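Local coordinates for protein tannase (Fusobacterium nucleatum subsp. nucleatum ATCC 25586, PDB 6YQ4) that probably hydrolyses the ester bonds of gallotannins as an alpha/beta-hydrolase-type tannase, detoxifying these plant polyphenols for the bacterium, at residues Cys207-Leu212 / Gln474-Asp479; Arg437-Ala442 / Gly478-Glu483. All coordinates share one frame; numbering follows the deposited sequence.

Interaction 1: residues Cys207-Leu212 / Gln474-Asp479; sequences CPITNL and QGHGGD
One face of the His476 imidazole is taken by the thiol of Cys207, while Ile209 comes to the same ring obliquely with its terminal methyl. The histidine sits in the loop between strand 465-469 and helix 482-493, the place where alpha/beta hydrolases carry their catalytic histidine, and its two ring nitrogens are bonded as in a Ser-His-Asp triad: NE2 to Ser166, on what is probably the GxSxG nucleophile elbow, and ND1 to Asp444. This is consistent with His476 being the general base of the tannase. Cys207, just past the end of strand 202-206, places SG 3.3 Å above the ring plane, shifted toward the rim rather than over the centre. SG is 3.8 Å from the ring centroid, 28° off the normal, a sulfur-aromatic contact that lies nearest CE1 (3.4 Å from SG), with ND1 close behind. The thiol reaches this spot because it stands between the backbone N and the carbonyl carbon of its own residue (chi1 50°), and CB follows it to the ring, lying equally close to ND1 and CE1. With CG anti to the backbone N (chi1 -152°), the His476 ring swings out toward segment 207-212. Both nitrogens being held by partners outside the two segments, Cys207 and Ile209 add a sulfur over the face and a methyl beside it, which probably help to limit tilting. Ile209 also packs on Ser166, so its side chain bridges probable nucleophile and histidine; a glycerol, probably from the crystallisation liquor, lies beside it and may mark a pocket. Within the loop Gln474 NE2 donates to Gly475 O (2.7 Å), just before the histidine. The same Cys207 SG lies 3.3 Å from Gly477 O.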
ATOM      1  N   CYS A 207      -2.614   1.970  -4.803  1.00 24.24           N
ATOM      2  CA  CYS A 207      -3.129   0.615  -4.966  1.00 17.66           C
ATOM      3  C   CYS A 207      -2.800  -0.277  -3.776  1.00 24.97           C
ATOM      4  O   CYS A 207      -2.228  -1.353  -3.969  1.00 26.88           O
ATOM      5  CB  CYS A 207      -2.599   0.017  -6.266  1.00 21.28           C
ATOM      6  SG  CYS A 207      -0.790   0.126  -6.557  1.00 29.86           S
ATOM      7  N   PRO A 208      -3.129   0.118  -2.543  1.00 24.93           N
ATOM      8  CA  PRO A 208      -2.700  -0.678  -1.385  1.00 16.40           C
ATOM      9  C   PRO A 208      -3.238  -2.098  -1.469  1.00 22.25           C
ATOM     10  O   PRO A 208      -4.417  -2.315  -1.741  1.00 24.33           O
ATOM     11  CB  PRO A 208      -3.300   0.067  -0.181  1.00 20.44           C
ATOM     12  CG  PRO A 208      -4.420   0.906  -0.740  1.00 21.07           C
ATOM     13  CD  PRO A 208      -4.018   1.236  -2.162  1.00 24.35           C
ATOM     14  N   ILE A 209      -2.366  -3.068  -1.223  1.00 18.83           N
ATOM     15  CA  ILE A 209      -2.787  -4.460  -1.113  1.00 20.91           C
ATOM     16  C   ILE A 209      -2.972  -4.760   0.368  1.00 25.53           C
ATOM     17  O   ILE A 209      -2.067  -5.328   0.995  1.00 30.86           O
ATOM     18  CB  ILE A 209      -1.762  -5.427  -1.765  1.00 23.07           C
ATOM     19  CG1 ILE A 209      -1.430  -5.025  -3.207  1.00 21.44           C
ATOM     20  CG2 ILE A 209      -2.213  -6.888  -1.724  1.00 25.09           C
ATOM     21  CD1 ILE A 209      -2.601  -4.950  -4.123  1.00 20.16           C
ATOM     22  N   THR A 210      -4.122  -4.357   0.944  1.00 21.00           N
ATOM     23  CA  THR A 210      -4.478  -4.570   2.361  1.00 21.72           C
ATOM     24  C   THR A 210      -5.731  -5.410   2.533  1.00 22.79           C
ATOM     25  O   THR A 210      -6.297  -5.942   1.568  1.00 21.23           O
ATOM     26  CB  THR A 210      -4.787  -3.289   3.148  1.00 22.19           C
ATOM     27  OG1 THR A 210      -5.469  -2.314   2.328  1.00 24.67           O
ATOM     28  CG2 THR A 210      -3.611  -2.756   3.871  1.00 23.39           C
ATOM     29  N   ASN A 211      -6.207  -5.437   3.790  1.00 17.82           N
ATOM     30  CA  ASN A 211      -7.381  -6.215   4.175  1.00 20.49           C
ATOM     31  C   ASN A 211      -7.273  -7.653   3.663  1.00 20.07           C
ATOM     32  O   ASN A 211      -8.247  -8.218   3.146  1.00 18.44           O
ATOM     33  CB  ASN A 211      -8.635  -5.547   3.652  1.00 18.27           C
ATOM     34  CG  ASN A 211      -9.842  -5.793   4.514  1.00 21.73           C
ATOM     35  OD1 ASN A 211      -9.834  -6.676   5.368  1.00 18.97           O
ATOM     36  ND2 ASN A 211     -10.898  -4.969   4.314  1.00 23.76           N
ATOM     37  N   LEU A 212      -6.074  -8.248   3.820  1.00 24.02           N
ATOM     38  CA  LEU A 212      -5.727  -9.465   3.076  1.00 18.62           C
ATOM     39  C   LEU A 212      -6.722 -10.595   3.322  1.00 20.80           C
ATOM     40  O   LEU A 212      -7.185 -11.243   2.378  1.00 28.94           O
ATOM     41  CB  LEU A 212      -4.310  -9.918   3.428  1.00 22.33           C
ATOM     42  CG  LEU A 212      -3.314  -8.909   2.883  1.00 22.19           C
ATOM     43  CD1 LEU A 212      -1.909  -9.278   3.274  1.00 26.27           C
ATOM     44  CD2 LEU A 212      -3.488  -8.811   1.389  1.00 17.71           C
ATOM     45  N   GLN A 474      -5.763   3.303 -15.795  1.00 27.20           N
ATOM     46  CA  GLN A 474      -4.564   3.151 -14.981  1.00 31.37           C
ATOM     47  C   GLN A 474      -4.566   1.770 -14.337  1.00 26.05           C
ATOM     48  O   GLN A 474      -5.534   1.390 -13.671  1.00 31.16           O
ATOM     49  CB  GLN A 474      -4.499   4.251 -13.911  1.00 30.25           C
ATOM     50  CG  GLN A 474      -3.445   4.036 -12.827  1.00 29.80           C
ATOM     51  CD  GLN A 474      -2.035   4.140 -13.389  1.00 37.19           C
ATOM     52  OE1 GLN A 474      -1.657   5.176 -13.947  1.00 35.27           O
ATOM     53  NE2 GLN A 474      -1.250   3.059 -13.252  1.00 22.69           N
ATOM     54  N   GLY A 475      -3.500   1.013 -14.559  1.00 29.15           N
ATOM     55  CA  GLY A 475      -3.319  -0.275 -13.937  1.00 22.57           C
ATOM     56  C   GLY A 475      -2.524  -0.165 -12.657  1.00 31.55           C
ATOM     57  O   GLY A 475      -2.413   0.912 -12.051  1.00 26.57           O
ATOM     58  N   HIS A 476      -1.948  -1.305 -12.246  1.00 24.29           N
ATOM     59  CA  HIS A 476      -1.155  -1.350 -11.028  1.00 24.29           C
ATOM     60  C   HIS A 476       0.074  -0.461 -11.175  1.00 27.01           C
ATOM     61  O   HIS A 476       0.716  -0.433 -12.226  1.00 22.95           O
ATOM     62  CB  HIS A 476      -0.748  -2.793 -10.714  1.00 29.51           C
ATOM     63  CG  HIS A 476      -0.544  -3.078  -9.253  1.00 28.06           C
ATOM     64  ND1 HIS A 476      -1.527  -2.882  -8.305  1.00 26.50           N
ATOM     65  CD2 HIS A 476       0.532  -3.554  -8.581  1.00 26.70           C
ATOM     66  CE1 HIS A 476      -1.068  -3.232  -7.116  1.00 25.72           C
ATOM     67  NE2 HIS A 476       0.173  -3.658  -7.259  1.00 27.11           N
ATOM     68  N   GLY A 477       0.366   0.306 -10.131  1.00 28.15           N
ATOM     69  CA  GLY A 477       1.519   1.187 -10.134  1.00 24.86           C
ATOM     70  C   GLY A 477       1.315   2.351  -9.184  1.00 28.78           C
ATOM     71  O   GLY A 477       0.270   2.511  -8.570  1.00 36.63           O
ATOM     72  N   GLY A 478       2.361   3.165  -9.069  1.00 26.97           N
ATOM     73  CA  GLY A 478       2.332   4.315  -8.189  1.00 29.66           C
ATOM     74  C   GLY A 478       3.188   5.421  -8.764  1.00 28.85           C
ATOM     75  O   GLY A 478       3.926   5.223  -9.731  1.00 29.69           O
ATOM     76  N   ASP A 479       3.054   6.604  -8.164  1.00 23.57           N
ATOM     77  CA  ASP A 479       3.902   7.763  -8.463  1.00 21.42           C
ATOM     78  C   ASP A 479       3.769   8.218  -9.908  1.00 24.42           C
ATOM     79  O   ASP A 479       4.712   8.772 -10.474  1.00 34.19           O
ATOM     80  CB  ASP A 479       5.382   7.487  -8.144  1.00 25.75           C
ATOM     81  CG  ASP A 479       5.633   7.260  -6.666  1.00 36.44           C
ATOM     82  OD1 ASP A 479       6.776   6.900  -6.323  1.00 40.41           O
ATOM     83  OD2 ASP A 479       4.704   7.453  -5.840  1.00 39.13           O
TER

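Interaction 2: residues Arg437-Ala442 / Gly478-Glu483; sequences RIRHGA and GDYDLE
Asp481 presents a single carboxylate oxygen, OD1, to the end of the Arg437 guanidinium, and both terminal nitrogens close on it. Arg437 NH2 lies 2.7 Å from Asp481 OD1, with an N-H...O angle of 151°. The bond from Arg437 NH1 to Asp481 OD1, 2.9 Å, is more bent. The oxygen lies almost in the guanidinium plane, whereas both nitrogens approach from one face of the carboxylate, whose plane is turned 41° from that of the guanidinium. This is therefore an end-on fork on one atom, not a paired two-oxygen bridge. An extended chain takes Arg437 there: CG is anti to the backbone N (chi1 -169°), and the straight run to NE carries the charge from strand 435-439 to the loop before helix 482-493. Asp481 occupies the N-cap position of that helix, but its carboxylate makes no capping bond; OD2 is held by Tyr206 of strand 202-206 and lies over the rim of one face of the Tyr480 ring. That ring packs edge-to-face with Tyr206 and crosses Arg439 obliquely, its OH 3.5 Å from Arg439 CB. Bent at chi2, Arg439 brings its CZ over the rim of one face of the Arg437 guanidinium, the two groups tilted. Its NH2 bonds Asn467 and its NH1 bonds Ile438 O. Arg439 NE is 4.2 Å from Asp481 OD1, a proximity of charges with no N-H aimed at the oxygen, but one water accepts from NE and donates to OD1. The contact thus fastens the C-terminal helix to the central sheet of the alpha/beta-hydrolase fold. Two neighbouring, mutually tilted guanidinium groups sharing one anion would probably keep Asp481 ionised and offset the cost of placing two positive charges together.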
ATOM      1  N   ARG A 437      -4.434  10.143   1.105  1.00 27.04           N
ATOM      2  CA  ARG A 437      -4.606  10.157  -0.342  1.00 25.76           C
ATOM      3  C   ARG A 437      -4.459   8.722  -0.841  1.00 26.85           C
ATOM      4  O   ARG A 437      -3.433   8.073  -0.596  1.00 31.64           O
ATOM      5  CB  ARG A 437      -3.599  11.093  -1.024  1.00 22.60           C
ATOM      6  CG  ARG A 437      -3.913  11.349  -2.491  1.00 20.37           C
ATOM      7  CD  ARG A 437      -2.756  12.030  -3.143  1.00 20.99           C
ATOM      8  NE  ARG A 437      -3.033  12.511  -4.496  1.00 21.69           N
ATOM      9  CZ  ARG A 437      -2.531  11.970  -5.605  1.00 31.41           C
ATOM     10  NH1 ARG A 437      -1.747  10.880  -5.543  1.00 25.47           N
ATOM     11  NH2 ARG A 437      -2.823  12.506  -6.784  1.00 32.39           N
ATOM     12  N   ILE A 438      -5.486   8.236  -1.527  1.00 21.78           N
ATOM     13  CA  ILE A 438      -5.617   6.838  -1.908  1.00 21.35           C
ATOM     14  C   ILE A 438      -5.947   6.809  -3.393  1.00 31.75           C
ATOM     15  O   ILE A 438      -6.807   7.569  -3.857  1.00 39.29           O
ATOM     16  CB  ILE A 438      -6.705   6.125  -1.075  1.00 20.73           C
ATOM     17  CG1 ILE A 438      -6.306   6.015   0.392  1.00 21.46           C
ATOM     18  CG2 ILE A 438      -6.995   4.756  -1.584  1.00 19.10           C
ATOM     19  CD1 ILE A 438      -7.479   5.599   1.283  1.00 17.35           C
ATOM     20  N   ARG A 439      -5.225   5.981  -4.146  1.00 28.13           N
ATOM     21  CA  ARG A 439      -5.407   5.856  -5.584  1.00 24.22           C
ATOM     22  C   ARG A 439      -5.500   4.387  -5.910  1.00 26.78           C
ATOM     23  O   ARG A 439      -4.667   3.598  -5.451  1.00 40.24           O
ATOM     24  CB  ARG A 439      -4.248   6.481  -6.384  1.00 21.81           C
ATOM     25  CG  ARG A 439      -4.221   8.024  -6.457  1.00 23.98           C
ATOM     26  CD  ARG A 439      -5.521   8.599  -7.048  1.00 19.92           C
ATOM     27  NE  ARG A 439      -5.571  10.069  -7.052  1.00 24.20           N
ATOM     28  CZ  ARG A 439      -6.066  10.813  -6.057  1.00 26.50           C
ATOM     29  NH1 ARG A 439      -6.555  10.241  -4.957  1.00 20.36           N
ATOM     30  NH2 ARG A 439      -6.091  12.136  -6.165  1.00 24.28           N
ATOM     31  N   HIS A 440      -6.485   4.009  -6.712  1.00 21.46           N
ATOM     32  CA  HIS A 440      -6.515   2.657  -7.267  1.00 23.32           C
ATOM     33  C   HIS A 440      -7.034   2.751  -8.687  1.00 25.51           C
ATOM     34  O   HIS A 440      -8.155   3.216  -8.898  1.00 31.35           O
ATOM     35  CB  HIS A 440      -7.389   1.718  -6.433  1.00 24.31           C
ATOM     36  CG  HIS A 440      -7.398   0.313  -6.940  1.00 28.45           C
ATOM     37  ND1 HIS A 440      -6.567  -0.667  -6.437  1.00 30.83           N
ATOM     38  CD2 HIS A 440      -8.112  -0.272  -7.932  1.00 29.16           C
ATOM     39  CE1 HIS A 440      -6.785  -1.798  -7.082  1.00 32.93           C
ATOM     40  NE2 HIS A 440      -7.718  -1.586  -7.995  1.00 32.05           N
ATOM     41  N   GLY A 441      -6.234   2.307  -9.651  1.00 31.22           N
ATOM     42  CA  GLY A 441      -6.563   2.545 -11.047  1.00 26.78           C
ATOM     43  C   GLY A 441      -7.787   1.769 -11.512  1.00 27.80           C
ATOM     44  O   GLY A 441      -8.037   0.634 -11.100  1.00 32.88           O
ATOM     45  N   ALA A 442      -8.541   2.391 -12.420  1.00 32.46           N
ATOM     46  CA  ALA A 442      -9.789   1.821 -12.917  1.00 30.97           C
ATOM     47  C   ALA A 442      -9.603   0.500 -13.685  1.00 33.31           C
ATOM     48  O   ALA A 442     -10.573  -0.249 -13.823  1.00 34.89           O
ATOM     49  CB  ALA A 442     -10.494   2.871 -13.784  1.00 21.95           C
ATOM     50  N   GLY A 478       2.361   3.165  -9.069  1.00 26.97           N
ATOM     51  CA  GLY A 478       2.332   4.315  -8.189  1.00 29.66           C
ATOM     52  C   GLY A 478       3.188   5.421  -8.764  1.00 28.85           C
ATOM     53  O   GLY A 478       3.926   5.223  -9.731  1.00 29.69           O
ATOM     54  N   ASP A 479       3.054   6.604  -8.164  1.00 23.57           N
ATOM     55  CA  ASP A 479       3.902   7.763  -8.463  1.00 21.42           C
ATOM     56  C   ASP A 479       3.769   8.218  -9.908  1.00 24.42           C
ATOM     57  O   ASP A 479       4.712   8.772 -10.474  1.00 34.19           O
ATOM     58  CB  ASP A 479       5.382   7.487  -8.144  1.00 25.75           C
ATOM     59  CG  ASP A 479       5.633   7.260  -6.666  1.00 36.44           C
ATOM     60  OD1 ASP A 479       6.776   6.900  -6.323  1.00 40.41           O
ATOM     61  OD2 ASP A 479       4.704   7.453  -5.840  1.00 39.13           O
ATOM     62  N   TYR A 480       2.624   7.961 -10.543  1.00 24.14           N
ATOM     63  CA  TYR A 480       2.451   8.373 -11.930  1.00 30.74           C
ATOM     64  C   TYR A 480       1.890   9.784 -12.046  1.00 32.56           C
ATOM     65  O   TYR A 480       1.669  10.261 -13.162  1.00 39.89           O
ATOM     66  CB  TYR A 480       1.542   7.390 -12.662  1.00 23.01           C
ATOM     67  CG  TYR A 480       0.366   6.977 -11.821  1.00 26.99           C
ATOM     68  CD1 TYR A 480       0.410   5.818 -11.070  1.00 27.69           C
ATOM     69  CD2 TYR A 480      -0.786   7.752 -11.768  1.00 26.63           C
ATOM     70  CE1 TYR A 480      -0.642   5.434 -10.298  1.00 28.02           C
ATOM     71  CE2 TYR A 480      -1.843   7.384 -10.973  1.00 21.27           C
ATOM     72  CZ  TYR A 480      -1.766   6.223 -10.242  1.00 25.06           C
ATOM     73  OH  TYR A 480      -2.817   5.818  -9.458  1.00 26.85           O
ATOM     74  N   ASP A 481       1.697  10.462 -10.920  1.00 35.20           N
ATOM     75  CA  ASP A 481       1.012  11.749 -10.835  1.00 31.84           C
ATOM     76  C   ASP A 481       1.713  12.654  -9.827  1.00 35.26           C
ATOM     77  O   ASP A 481       1.078  13.287  -8.981  1.00 35.03           O
ATOM     78  CB  ASP A 481      -0.445  11.534 -10.424  1.00 31.79           C
ATOM     79  CG  ASP A 481      -0.567  10.765  -9.104  1.00 37.47           C
ATOM     80  OD1 ASP A 481      -1.655  10.786  -8.490  1.00 36.30           O
ATOM     81  OD2 ASP A 481       0.435  10.141  -8.670  1.00 38.08           O
ATOM     82  N   LEU A 482       3.050  12.721  -9.894  1.00 31.68           N
ATOM     83  CA  LEU A 482       3.790  13.399  -8.827  1.00 31.40           C
ATOM     84  C   LEU A 482       3.407  14.868  -8.696  1.00 31.78           C
ATOM     85  O   LEU A 482       3.490  15.432  -7.597  1.00 39.25           O
ATOM     86  CB  LEU A 482       5.300  13.278  -9.049  1.00 29.41           C
ATOM     87  CG  LEU A 482       5.822  11.849  -8.883  1.00 34.44           C
ATOM     88  CD1 LEU A 482       7.339  11.802  -8.902  1.00 34.74           C
ATOM     89  CD2 LEU A 482       5.283  11.224  -7.608  1.00 31.34           C
ATOM     90  N   GLU A 483       3.024  15.523  -9.797  1.00 38.77           N
ATOM     91  CA  GLU A 483       2.652  16.934  -9.697  1.00 42.37           C
ATOM     92  C   GLU A 483       1.392  17.095  -8.848  1.00 34.68           C
ATOM     93  O   GLU A 483       1.370  17.876  -7.898  1.00 28.55           O
ATOM     94  CB  GLU A 483       2.457  17.552 -11.081  1.00 43.51           C
ATOM     95  CG  GLU A 483       1.723  18.889 -11.033  1.00 54.66           C
ATOM     96  CD  GLU A 483       1.796  19.669 -12.346  1.00 67.67           C
ATOM     97  OE1 GLU A 483       1.446  20.871 -12.353  1.00 72.46           O
ATOM     98  OE2 GLU A 483       2.198  19.083 -13.371  1.00 73.59           O
TER
HETATM   99  O   HOH W   1      -4.358  10.851  -9.702  1.00 27.81           O

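Interactions 1 and 2 end on the same loop: 474-479 and 478-483 share Gly478 and Asp479, and their centres lie about 9 Å apart. On the other side, the neighbouring parallel strands 202-206 and 435-439 lead to Cys207 and Arg439, joined by a probable hydrogen bond of 2.7 Å from Cys207 N to Arg439 O. Gln474 of interaction 1 rests on interaction 2, with its OE1 3.4 Å from Tyr480 CG and its CG 3.9 Å from Gly441 CA. Interaction 1 therefore packs around the probable catalytic histidine, while interaction 2 fixes the following chain to the sheet. Both lie away from the magnesium site of Asp150, Met153 and Gly155.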